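Side-chain contact in major royal jelly protein 1 (Apis mellifera, PDB 5YYL), which is the most abundant protein of royal jelly, binds sterol and probably serves a nutritional role in the food of bee larvae: residues A[58-61]-A[62-65]. Sequence-based numbering, arbitrary orientation.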
ATOM      1  N   GLU A  58     -41.201  30.831  -8.000  1.00 62.35           N
ATOM      2  CA  GLU A  58     -39.937  30.794  -7.254  1.00 65.10           C
ATOM      3  C   GLU A  58     -38.757  30.355  -8.130  1.00 64.23           C
ATOM      4  O   GLU A  58     -37.636  30.734  -7.827  1.00 65.51           O
ATOM      5  CB  GLU A  58     -40.048  29.830  -6.054  1.00 65.46           C
ATOM      6  N   TYR A  59     -39.018  29.562  -9.181  1.00 60.68           N
ATOM      7  CA  TYR A  59     -37.965  29.031 -10.060  1.00 57.10           C
ATOM      8  C   TYR A  59     -38.357  28.989 -11.552  1.00 51.53           C
ATOM      9  O   TYR A  59     -38.999  28.052 -12.004  1.00 46.17           O
ATOM     10  CB  TYR A  59     -37.522  27.630  -9.578  1.00 58.11           C
ATOM     11  CG  TYR A  59     -36.743  26.853 -10.625  1.00 61.46           C
ATOM     12  CD1 TYR A  59     -35.535  27.336 -11.134  1.00 61.90           C
ATOM     13  CD2 TYR A  59     -37.241  25.664 -11.154  1.00 63.73           C
ATOM     14  CE1 TYR A  59     -34.841  26.643 -12.117  1.00 61.82           C
ATOM     15  CE2 TYR A  59     -36.548  24.967 -12.133  1.00 63.24           C
ATOM     16  CZ  TYR A  59     -35.348  25.459 -12.611  1.00 60.88           C
ATOM     17  OH  TYR A  59     -34.662  24.772 -13.582  1.00 56.95           O
ATOM     18  N   ASP A  60     -37.940  30.008 -12.298  1.00 49.20           N
ATOM     19  CA  ASP A  60     -37.969  30.017 -13.762  1.00 48.18           C
ATOM     20  C   ASP A  60     -36.528  29.806 -14.218  1.00 49.18           C
ATOM     21  O   ASP A  60     -35.629  30.578 -13.859  1.00 47.90           O
ATOM     22  CB  ASP A  60     -38.502  31.354 -14.308  1.00 46.32           C
ATOM     23  CG  ASP A  60     -38.724  31.342 -15.838  1.00 46.15           C
ATOM     24  OD1 ASP A  60     -38.082  30.560 -16.577  1.00 44.04           O
ATOM     25  OD2 ASP A  60     -39.554  32.144 -16.314  1.00 46.35           O
ATOM     26  N   TYR A  61     -36.325  28.761 -15.010  1.00 50.16           N
ATOM     27  CA  TYR A  61     -35.000  28.408 -15.520  1.00 48.27           C
ATOM     28  C   TYR A  61     -34.407  29.469 -16.462  1.00 47.58           C
ATOM     29  O   TYR A  61     -33.186  29.597 -16.559  1.00 47.92           O
ATOM     30  CB  TYR A  61     -35.037  27.031 -16.207  1.00 46.35           C
ATOM     31  CG  TYR A  61     -35.614  26.998 -17.615  1.00 45.14           C
ATOM     32  CD1 TYR A  61     -34.771  27.068 -18.730  1.00 45.21           C
ATOM     33  CD2 TYR A  61     -36.988  26.856 -17.839  1.00 44.52           C
ATOM     34  CE1 TYR A  61     -35.274  27.018 -20.025  1.00 46.95           C
ATOM     35  CE2 TYR A  61     -37.503  26.804 -19.135  1.00 47.19           C
ATOM     36  CZ  TYR A  61     -36.644  26.881 -20.232  1.00 48.14           C
ATOM     37  OH  TYR A  61     -37.138  26.836 -21.533  1.00 47.59           O
ATOM     38  N   LYS A  62     -35.268  30.223 -17.143  1.00 47.00           N
ATOM     39  CA  LYS A  62     -34.819  31.258 -18.085  1.00 48.07           C
ATOM     40  C   LYS A  62     -34.200  32.495 -17.418  1.00 46.02           C
ATOM     41  O   LYS A  62     -33.594  33.312 -18.107  1.00 50.31           O
ATOM     42  CB  LYS A  62     -35.976  31.691 -19.008  1.00 49.88           C
ATOM     43  CG  LYS A  62     -36.397  30.643 -20.035  1.00 52.28           C
ATOM     44  CD  LYS A  62     -37.443  31.164 -21.025  1.00 53.65           C
ATOM     45  CE  LYS A  62     -38.863  30.729 -20.674  1.00 55.63           C
ATOM     46  NZ  LYS A  62     -39.284  31.119 -19.295  1.00 56.75           N
ATOM     47  N   ASN A  63     -34.350  32.642 -16.101  1.00 43.63           N
ATOM     48  CA  ASN A  63     -33.843  33.816 -15.380  1.00 42.98           C
ATOM     49  C   ASN A  63     -32.691  33.515 -14.419  1.00 41.96           C
ATOM     50  O   ASN A  63     -32.440  34.296 -13.500  1.00 41.23           O
ATOM     51  CB  ASN A  63     -34.986  34.477 -14.587  1.00 43.22           C
ATOM     52  CG  ASN A  63     -36.205  34.790 -15.437  1.00 41.49           C
ATOM     53  OD1 ASN A  63     -36.135  34.897 -16.670  1.00 39.84           O
ATOM     54  ND2 ASN A  63     -37.338  34.942 -14.771  1.00 40.77           N
ATOM     55  N   ASN A  64     -31.985  32.401 -14.618  1.00 40.10           N
ATOM     56  CA  ASN A  64     -30.888  32.032 -13.724  1.00 37.66           C
ATOM     57  C   ASN A  64     -29.559  32.287 -14.407  1.00 35.64           C
ATOM     58  O   ASN A  64     -29.233  31.650 -15.408  1.00 33.92           O
ATOM     59  CB  ASN A  64     -31.024  30.590 -13.258  1.00 38.32           C
ATOM     60  CG  ASN A  64     -32.088  30.437 -12.188  1.00 36.76           C
ATOM     61  OD1 ASN A  64     -31.789  30.252 -11.009  1.00 32.62           O
ATOM     62  ND2 ASN A  64     -33.344  30.558 -12.596  1.00 37.95           N
ATOM     63  N   TYR A  65     -28.826  33.261 -13.876  1.00 35.70           N
ATOM     64  CA  TYR A  65     -27.577  33.733 -14.458  1.00 36.53           C
ATOM     65  C   TYR A  65     -26.508  33.717 -13.372  1.00 33.99           C
ATOM     66  O   TYR A  65     -26.725  34.259 -12.267  1.00 34.01           O
ATOM     67  CB  TYR A  65     -27.719  35.151 -15.008  1.00 41.09           C
ATOM     68  CG  TYR A  65     -28.937  35.367 -15.881  1.00 47.58           C
ATOM     69  CD1 TYR A  65     -29.028  34.783 -17.151  1.00 48.92           C
ATOM     70  CD2 TYR A  65     -30.013  36.158 -15.436  1.00 51.70           C
ATOM     71  CE1 TYR A  65     -30.143  34.981 -17.952  1.00 50.28           C
ATOM     72  CE2 TYR A  65     -31.132  36.362 -16.232  1.00 53.48           C
ATOM     73  CZ  TYR A  65     -31.196  35.769 -17.483  1.00 54.59           C
ATOM     74  OH  TYR A  65     -32.314  35.970 -18.269  1.00 59.96           O
TER
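D60 and K62 meet chiefly at one carboxylate oxygen, OD1 of D60, which accepts from both the backbone N and NZ of K62. The backbone N of K62 lies 2.9 Å from D60 OD1 and reaches it from above the carboxylate plane, 40° out of it. K62 NZ, at 3.0 Å from the same OD1, approaches instead on the syn lone pair, closing a salt bridge, with D60 OD2 only slightly farther from NZ (3.2 Å). That return is possible because the lysine chain folds back on itself, bent at chi3 (-100°) and again at chi4, where an extended chain would carry the amine away. The OD1 bond to the N-H two residues on makes an Asx turn; a weak bond from N63 N to D60 O, at 3.3 Å, closes a beta-turn over the same residues, here in the loop between helix 47-56 and strand 65-72, the first strand of a four-stranded antiparallel propeller blade. K62 also packs on Y61: its CG sits over one face of the ring, 3.9 Å from the centroid and 16° off the normal, a CH-pi contact. At the end of the turn N63 ND2 hydrogen-bonds to the carbonyl O of N84, and just after it N64 is held through OD1 by Y42 OH and through ND2 by the carbonyl O of G85.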